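Local coordinates for protein salt-tolerant glutaminase (Micrococcus luteus, PDB 3IHB) that probably catalyses the hydrolysis of L-glutamine to L-glutamate and ammonium, and holds bound L-glutamate in its active-site pocket, at residues A[61-66]-A[259-264]; A[159-164]-A[187-192]. All coordinates share one frame; numbering follows the deposited sequence.

In the fold
Interactions 1 and 2 are buried contacts of the glutaminase domain, their centres about 15 Å apart, that both touch the bound glutamate and show one site assembled from distant parts of a chain. Interaction 1 sets the turn between strands 257-259 and 264-269, at one margin of the antiparallel sheet, against the loop leading into helix 67-78; backbone amides, a bridging water and glycines dominate, and the ligand's side-chain carboxylate lies there. Interaction 2 packs helix 154-161 and the loop beyond it on helix 184-195, mostly through apolar side chains, with one carboxylate turned to the ligand's amino group. Q63 and E160 pack against each other where the two contacts meet.

Interaction 1. Residues A[61-66]-A[259-264]; sequences TIQSAS and SGVAGG. With GLU (glutamic acid), chain C.
Q63 packs across V261 and A262. Its CB lies over the backbone of G260, with G260 CA 4.2 Å from Q63 CB, and also beside the CG and carboxylate end of the bound glutamate. CG is anti to the carbonyl carbon (chi1 -58°) and meets V261 CG2 at 4.0 Å, the two side chains crossing at about a right angle, with the A262 methyl similarly near. The chain then bends at chi2 (-61°), and the amide ends between ligand and protein: OE1 accepts from the amino N of the glutamate at a doubtfully short 2.5 Å, and NE2 donates to T61 OG1 at 2.9 Å. The amino group can only donate, so it calls for the amide oxygen on its side, and the nearly straight in-plane bond to T61 (170°) then holds the amide's rotation.

S64 N and V261 N both donate to one side-chain carboxylate oxygen of the ligand, consistent with an oxyanion hole like that of the related serine beta-lactamases, although its modelled place, too close to S64, is doubtful. S64 OG is hydrogen-bonded to K67 NZ, as expected of an SxxK motif. Residues 260-263 form a type I turn, and G263 and G264 together face G260 in a G1 beta bulge. G260, with no side chain, lets I62 O lie close to its CA. Beside the bulge, a water donates to T61 O at 3.1 Å and accepts from A262 N at 3.0 Å and from G264 N, joining the two segments; A262 CB comes to 3.1 Å from T61 O, and L31 packs on both T61 and A262.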
ATOM      1  N   THR A  61     -24.690  -3.302 -15.910  1.00 25.73           N
ATOM      2  CA  THR A  61     -25.007  -3.570 -14.516  1.00 26.49           C
ATOM      3  C   THR A  61     -23.686  -3.819 -13.772  1.00 27.24           C
ATOM      4  O   THR A  61     -22.810  -4.552 -14.254  1.00 26.69           O
ATOM      5  CB  THR A  61     -25.975  -4.769 -14.403  1.00 26.32           C
ATOM      6  OG1 THR A  61     -25.442  -5.903 -15.096  1.00 25.31           O
ATOM      7  CG2 THR A  61     -27.315  -4.405 -15.032  1.00 27.83           C
ATOM      8  N   ILE A  62     -23.544  -3.183 -12.612  1.00 26.31           N
ATOM      9  CA  ILE A  62     -22.327  -3.279 -11.821  1.00 27.77           C
ATOM     10  C   ILE A  62     -22.135  -4.623 -11.119  1.00 33.64           C
ATOM     11  O   ILE A  62     -21.012  -5.014 -10.809  1.00 38.63           O
ATOM     12  CB  ILE A  62     -22.275  -2.129 -10.793  1.00 24.83           C
ATOM     13  CG1 ILE A  62     -20.903  -2.088 -10.117  1.00 25.92           C
ATOM     14  CG2 ILE A  62     -23.399  -2.273  -9.802  1.00 22.34           C
ATOM     15  CD1 ILE A  62     -20.681  -0.867  -9.240  1.00 24.57           C
ATOM     16  N   GLN A  63     -23.229  -5.331 -10.880  1.00 31.62           N
ATOM     17  CA  GLN A  63     -23.157  -6.629 -10.232  1.00 27.68           C
ATOM     18  C   GLN A  63     -22.232  -6.647  -9.010  1.00 21.96           C
ATOM     19  O   GLN A  63     -22.296  -5.748  -8.177  1.00 23.95           O
ATOM     20  CB  GLN A  63     -22.723  -7.678 -11.253  1.00 31.59           C
ATOM     21  CG  GLN A  63     -23.652  -7.796 -12.469  1.00 30.72           C
ATOM     22  CD  GLN A  63     -25.087  -8.197 -12.109  1.00 32.38           C
ATOM     23  OE1 GLN A  63     -25.310  -9.030 -11.235  1.00 24.95           O
ATOM     24  NE2 GLN A  63     -26.063  -7.614 -12.805  1.00 37.19           N
ATOM     25  N   SER A  64     -21.367  -7.658  -8.914  1.00 21.50           N
ATOM     26  CA  SER A  64     -20.455  -7.812  -7.772  1.00 19.58           C
ATOM     27  C   SER A  64     -19.675  -6.576  -7.395  1.00 18.26           C
ATOM     28  O   SER A  64     -19.387  -6.364  -6.216  1.00 18.71           O
ATOM     29  CB  SER A  64     -19.461  -8.957  -8.000  1.00 20.37           C
ATOM     30  OG  SER A  64     -19.970 -10.195  -7.523  1.00 21.38           O
ATOM     31  N   ALA A  65     -19.318  -5.762  -8.382  1.00 14.84           N
ATOM     32  CA  ALA A  65     -18.571  -4.556  -8.089  1.00 16.25           C
ATOM     33  C   ALA A  65     -19.352  -3.607  -7.181  1.00 22.00           C
ATOM     34  O   ALA A  65     -18.813  -2.599  -6.741  1.00 25.34           O
ATOM     35  CB  ALA A  65     -18.185  -3.850  -9.386  1.00 20.11           C
ATOM     36  N   SER A  66     -20.621  -3.909  -6.905  1.00 26.30           N
ATOM     37  CA  SER A  66     -21.415  -3.042  -6.027  1.00 26.49           C
ATOM     38  C   SER A  66     -21.169  -3.396  -4.562  1.00 26.90           C
ATOM     39  O   SER A  66     -21.346  -2.566  -3.674  1.00 27.05           O
ATOM     40  CB  SER A  66     -22.910  -3.175  -6.328  1.00 25.11           C
ATOM     41  OG  SER A  66     -23.402  -4.458  -5.980  1.00 27.35           O
ATOM     42  N   SER A 259     -14.258  -7.635  -9.823  1.00 26.79           N
ATOM     43  CA  SER A 259     -14.886  -7.728 -11.126  1.00 28.34           C
ATOM     44  C   SER A 259     -16.368  -8.058 -10.941  1.00 29.65           C
ATOM     45  O   SER A 259     -16.784  -8.488  -9.866  1.00 30.92           O
ATOM     46  CB  SER A 259     -14.200  -8.823 -11.953  1.00 29.13           C
ATOM     47  OG  SER A 259     -14.912  -9.083 -13.150  1.00 32.41           O
ATOM     48  N   GLY A 260     -17.151  -7.841 -11.993  1.00 30.29           N
ATOM     49  CA  GLY A 260     -18.575  -8.136 -11.981  1.00 27.74           C
ATOM     50  C   GLY A 260     -18.875  -8.926 -13.242  1.00 28.64           C
ATOM     51  O   GLY A 260     -18.305  -8.632 -14.297  1.00 27.57           O
ATOM     52  N   VAL A 261     -19.759  -9.917 -13.154  1.00 27.90           N
ATOM     53  CA  VAL A 261     -20.077 -10.764 -14.307  1.00 27.56           C
ATOM     54  C   VAL A 261     -20.670 -10.097 -15.553  1.00 31.44           C
ATOM     55  O   VAL A 261     -20.961 -10.780 -16.538  1.00 32.66           O
ATOM     56  CB  VAL A 261     -21.004 -11.933 -13.894  1.00 23.28           C
ATOM     57  CG1 VAL A 261     -20.363 -12.707 -12.777  1.00 22.54           C
ATOM     58  CG2 VAL A 261     -22.366 -11.412 -13.470  1.00 19.08           C
ATOM     59  N   ALA A 262     -20.848  -8.779 -15.520  1.00 34.27           N
ATOM     60  CA  ALA A 262     -21.376  -8.058 -16.678  1.00 34.73           C
ATOM     61  C   ALA A 262     -20.214  -7.490 -17.494  1.00 35.20           C
ATOM     62  O   ALA A 262     -20.415  -6.848 -18.531  1.00 38.41           O
ATOM     63  CB  ALA A 262     -22.306  -6.933 -16.229  1.00 34.78           C
ATOM     64  N   GLY A 263     -18.997  -7.731 -17.011  1.00 30.74           N
ATOM     65  CA  GLY A 263     -17.809  -7.258 -17.692  1.00 26.87           C
ATOM     66  C   GLY A 263     -17.059  -6.135 -16.997  1.00 27.90           C
ATOM     67  O   GLY A 263     -15.943  -5.799 -17.399  1.00 28.31           O
ATOM     68  N   GLY A 264     -17.642  -5.558 -15.950  1.00 27.67           N
ATOM     69  CA  GLY A 264     -16.968  -4.465 -15.263  1.00 29.58           C
ATOM     70  C   GLY A 264     -15.958  -4.830 -14.180  1.00 28.10           C
ATOM     71  O   GLY A 264     -16.128  -5.810 -13.461  1.00 28.55           O
TER
HETATM   72  N   GLU C 500     -25.563 -10.939  -9.581  1.00 31.35           N
HETATM   73  CA  GLU C 500     -24.719 -12.151  -9.485  1.00 33.49           C
HETATM   74  C   GLU C 500     -25.229 -13.122  -8.449  1.00 34.74           C
HETATM   75  O   GLU C 500     -24.856 -14.275  -8.468  1.00 37.03           O
HETATM   76  CB  GLU C 500     -23.269 -11.799  -9.144  1.00 35.85           C
HETATM   77  CG  GLU C 500     -22.432 -11.403 -10.334  1.00 39.11           C
HETATM   78  CD  GLU C 500     -20.951 -11.191 -10.008  1.00 37.51           C
HETATM   79  OE1 GLU C 500     -20.309 -12.096  -9.429  1.00 33.26           O
HETATM   80  OE2 GLU C 500     -20.427 -10.114 -10.350  1.00 36.55           O
HETATM   81  O   HOH W   1     -20.218  -6.175 -14.115  1.00 18.81           O

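Interaction 2. Residues A[159-164]-A[187-192]; sequences SEMAVS and IVAGYV. With GLU (glutamic acid), chain C.
E160 lies across V192 with its aliphatic part, E160 CG reaching V192 CG1 at 3.4 Å. With CG anti to the backbone N (chi1 166°) and the chain extended beyond it, the E160 side chain passes over this methyl to bring its carboxylate to the ligand. There E160 OE2 accepts from the amino N of the bound glutamate at 3.2 Å, and OE1 takes a weak bond from the same nitrogen. OE1 is also gripped by a water, which donates to E160 OE1 at 2.7 Å and to V192 O at 2.8 Å and so ties the acid to helix 184-195.

The end of helix 154-161 and the loop after it pack on helix 184-195 within the glutaminase domain, forming one wall of its L-glutamate site. Next to E160, M161 bends twice, at chi2 and chi3: its SD lies 3.9 Å from V192 CB, and its CE rests on A189 CB at 3.4 Å. S164 CB touches V188 CG1 at 4.3 Å, while S164 OG donates to the backbone O of E160 over a modelled distance so short that its length is doubtful. Farther out, Q63, I28 and N167 pack around E160, and L168 and A171 of helix 165-176 back V188. Y191, whose OH approaches the ligand, is bordered by N114, A117 and L118 of helix 114-123.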
ATOM      1  N   SER A 159     -34.932 -10.589 -15.206  1.00 31.44           N
ATOM      2  CA  SER A 159     -34.232 -11.697 -15.845  1.00 32.46           C
ATOM      3  C   SER A 159     -33.516 -12.561 -14.799  1.00 30.09           C
ATOM      4  O   SER A 159     -33.575 -13.788 -14.848  1.00 30.18           O
ATOM      5  CB  SER A 159     -33.207 -11.160 -16.852  1.00 33.71           C
ATOM      6  OG  SER A 159     -32.395 -12.200 -17.374  1.00 37.89           O
ATOM      7  N   GLU A 160     -32.839 -11.916 -13.857  1.00 28.13           N
ATOM      8  CA  GLU A 160     -32.118 -12.650 -12.829  1.00 31.80           C
ATOM      9  C   GLU A 160     -33.032 -13.172 -11.723  1.00 29.01           C
ATOM     10  O   GLU A 160     -32.805 -14.255 -11.198  1.00 26.82           O
ATOM     11  CB  GLU A 160     -30.992 -11.787 -12.230  1.00 31.71           C
ATOM     12  CG  GLU A 160     -30.414 -12.356 -10.938  1.00 29.71           C
ATOM     13  CD  GLU A 160     -29.026 -11.830 -10.592  1.00 30.39           C
ATOM     14  OE1 GLU A 160     -28.668 -10.702 -11.005  1.00 31.61           O
ATOM     15  OE2 GLU A 160     -28.293 -12.551  -9.881  1.00 25.19           O
ATOM     16  N   MET A 161     -34.065 -12.412 -11.375  1.00 28.41           N
ATOM     17  CA  MET A 161     -34.988 -12.846 -10.333  1.00 30.76           C
ATOM     18  C   MET A 161     -35.693 -14.150 -10.684  1.00 34.02           C
ATOM     19  O   MET A 161     -36.151 -14.873  -9.799  1.00 36.58           O
ATOM     20  CB  MET A 161     -36.026 -11.763 -10.058  1.00 33.59           C
ATOM     21  CG  MET A 161     -35.509 -10.633  -9.195  1.00 34.45           C
ATOM     22  SD  MET A 161     -35.094 -11.227  -7.550  1.00 38.26           S
ATOM     23  CE  MET A 161     -36.589 -10.847  -6.644  1.00 40.44           C
ATOM     24  N   ALA A 162     -35.770 -14.459 -11.975  1.00 32.83           N
ATOM     25  CA  ALA A 162     -36.425 -15.680 -12.421  1.00 33.17           C
ATOM     26  C   ALA A 162     -35.542 -16.916 -12.244  1.00 34.49           C
ATOM     27  O   ALA A 162     -36.044 -18.043 -12.233  1.00 37.65           O
ATOM     28  CB  ALA A 162     -36.848 -15.539 -13.882  1.00 32.99           C
ATOM     29  N   VAL A 163     -34.233 -16.707 -12.122  1.00 30.56           N
ATOM     30  CA  VAL A 163     -33.282 -17.810 -11.936  1.00 26.85           C
ATOM     31  C   VAL A 163     -32.361 -17.513 -10.754  1.00 28.34           C
ATOM     32  O   VAL A 163     -31.143 -17.628 -10.853  1.00 30.34           O
ATOM     33  CB  VAL A 163     -32.414 -18.054 -13.215  1.00 24.23           C
ATOM     34  CG1 VAL A 163     -33.242 -18.754 -14.288  1.00 26.21           C
ATOM     35  CG2 VAL A 163     -31.883 -16.731 -13.771  1.00 22.99           C
ATOM     36  N   SER A 164     -32.956 -17.146  -9.626  1.00 29.60           N
ATOM     37  CA  SER A 164     -32.186 -16.806  -8.435  1.00 27.26           C
ATOM     38  C   SER A 164     -32.202 -17.868  -7.345  1.00 26.37           C
ATOM     39  O   SER A 164     -32.050 -17.541  -6.166  1.00 29.22           O
ATOM     40  CB  SER A 164     -32.702 -15.490  -7.852  1.00 26.78           C
ATOM     41  OG  SER A 164     -32.594 -14.436  -8.789  1.00 29.14           O
ATOM     42  N   ILE A 187     -34.725 -10.233   1.027  1.00 28.94           N
ATOM     43  CA  ILE A 187     -33.317  -9.862   0.990  1.00 26.67           C
ATOM     44  C   ILE A 187     -32.703 -10.148  -0.378  1.00 22.66           C
ATOM     45  O   ILE A 187     -31.936  -9.342  -0.898  1.00 22.16           O
ATOM     46  CB  ILE A 187     -32.535 -10.559   2.112  1.00 27.87           C
ATOM     47  CG1 ILE A 187     -33.075 -10.087   3.469  1.00 22.93           C
ATOM     48  CG2 ILE A 187     -31.055 -10.198   2.034  1.00 34.01           C
ATOM     49  CD1 ILE A 187     -32.971  -8.562   3.687  1.00 15.81           C
ATOM     50  N   VAL A 188     -33.056 -11.276  -0.983  1.00 20.77           N
ATOM     51  CA  VAL A 188     -32.533 -11.598  -2.305  1.00 21.72           C
ATOM     52  C   VAL A 188     -32.981 -10.569  -3.355  1.00 27.01           C
ATOM     53  O   VAL A 188     -32.206 -10.195  -4.243  1.00 28.20           O
ATOM     54  CB  VAL A 188     -32.976 -13.011  -2.740  1.00 19.92           C
ATOM     55  CG1 VAL A 188     -32.774 -13.193  -4.239  1.00 12.99           C
ATOM     56  CG2 VAL A 188     -32.160 -14.059  -1.970  1.00 20.54           C
ATOM     57  N   ALA A 189     -34.229 -10.115  -3.244  1.00 28.97           N
ATOM     58  CA  ALA A 189     -34.780  -9.131  -4.173  1.00 29.14           C
ATOM     59  C   ALA A 189     -33.994  -7.829  -4.100  1.00 29.51           C
ATOM     60  O   ALA A 189     -33.668  -7.235  -5.126  1.00 32.74           O
ATOM     61  CB  ALA A 189     -36.246  -8.876  -3.854  1.00 29.58           C
ATOM     62  N   GLY A 190     -33.694  -7.386  -2.884  1.00 30.34           N
ATOM     63  CA  GLY A 190     -32.929  -6.163  -2.710  1.00 31.51           C
ATOM     64  C   GLY A 190     -31.508  -6.250  -3.255  1.00 31.04           C
ATOM     65  O   GLY A 190     -30.995  -5.280  -3.822  1.00 30.97           O
ATOM     66  N   TYR A 191     -30.869  -7.408  -3.085  1.00 27.94           N
ATOM     67  CA  TYR A 191     -29.505  -7.610  -3.570  1.00 26.52           C
ATOM     68  C   TYR A 191     -29.457  -7.710  -5.097  1.00 25.45           C
ATOM     69  O   TYR A 191     -28.537  -7.185  -5.732  1.00 21.54           O
ATOM     70  CB  TYR A 191     -28.907  -8.873  -2.938  1.00 27.41           C
ATOM     71  CG  TYR A 191     -27.646  -9.394  -3.602  1.00 27.12           C
ATOM     72  CD1 TYR A 191     -26.422  -8.735  -3.456  1.00 24.75           C
ATOM     73  CD2 TYR A 191     -27.679 -10.556  -4.378  1.00 29.68           C
ATOM     74  CE1 TYR A 191     -25.266  -9.218  -4.069  1.00 25.73           C
ATOM     75  CE2 TYR A 191     -26.525 -11.049  -4.993  1.00 27.45           C
ATOM     76  CZ  TYR A 191     -25.328 -10.379  -4.837  1.00 27.44           C
ATOM     77  OH  TYR A 191     -24.202 -10.863  -5.461  1.00 28.00           O
ATOM     78  N   VAL A 192     -30.446  -8.378  -5.689  1.00 28.77           N
ATOM     79  CA  VAL A 192     -30.488  -8.523  -7.146  1.00 29.75           C
ATOM     80  C   VAL A 192     -30.740  -7.170  -7.825  1.00 32.72           C
ATOM     81  O   VAL A 192     -30.251  -6.916  -8.926  1.00 33.42           O
ATOM     82  CB  VAL A 192     -31.582  -9.516  -7.581  1.00 29.42           C
ATOM     83  CG1 VAL A 192     -31.549  -9.692  -9.088  1.00 32.19           C
ATOM     84  CG2 VAL A 192     -31.370 -10.853  -6.908  1.00 29.87           C
TER
HETATM   85  N   GLU C 500     -25.563 -10.939  -9.581  1.00 31.35           N
HETATM   86  CA  GLU C 500     -24.719 -12.151  -9.485  1.00 33.49           C
HETATM   87  C   GLU C 500     -25.229 -13.122  -8.449  1.00 34.74           C
HETATM   88  O   GLU C 500     -24.856 -14.275  -8.468  1.00 37.03           O
HETATM   89  CB  GLU C 500     -23.269 -11.799  -9.144  1.00 35.85           C
HETATM   90  CG  GLU C 500     -22.432 -11.403 -10.334  1.00 39.11           C
HETATM   91  CD  GLU C 500     -20.951 -11.191 -10.008  1.00 37.51           C
HETATM   92  OE1 GLU C 500     -20.309 -12.096  -9.429  1.00 33.26           O
HETATM   93  OE2 GLU C 500     -20.427 -10.114 -10.350  1.00 36.55           O
HETATM   94  O   HOH W   2     -28.857  -7.998 -11.159  1.00 52.14           O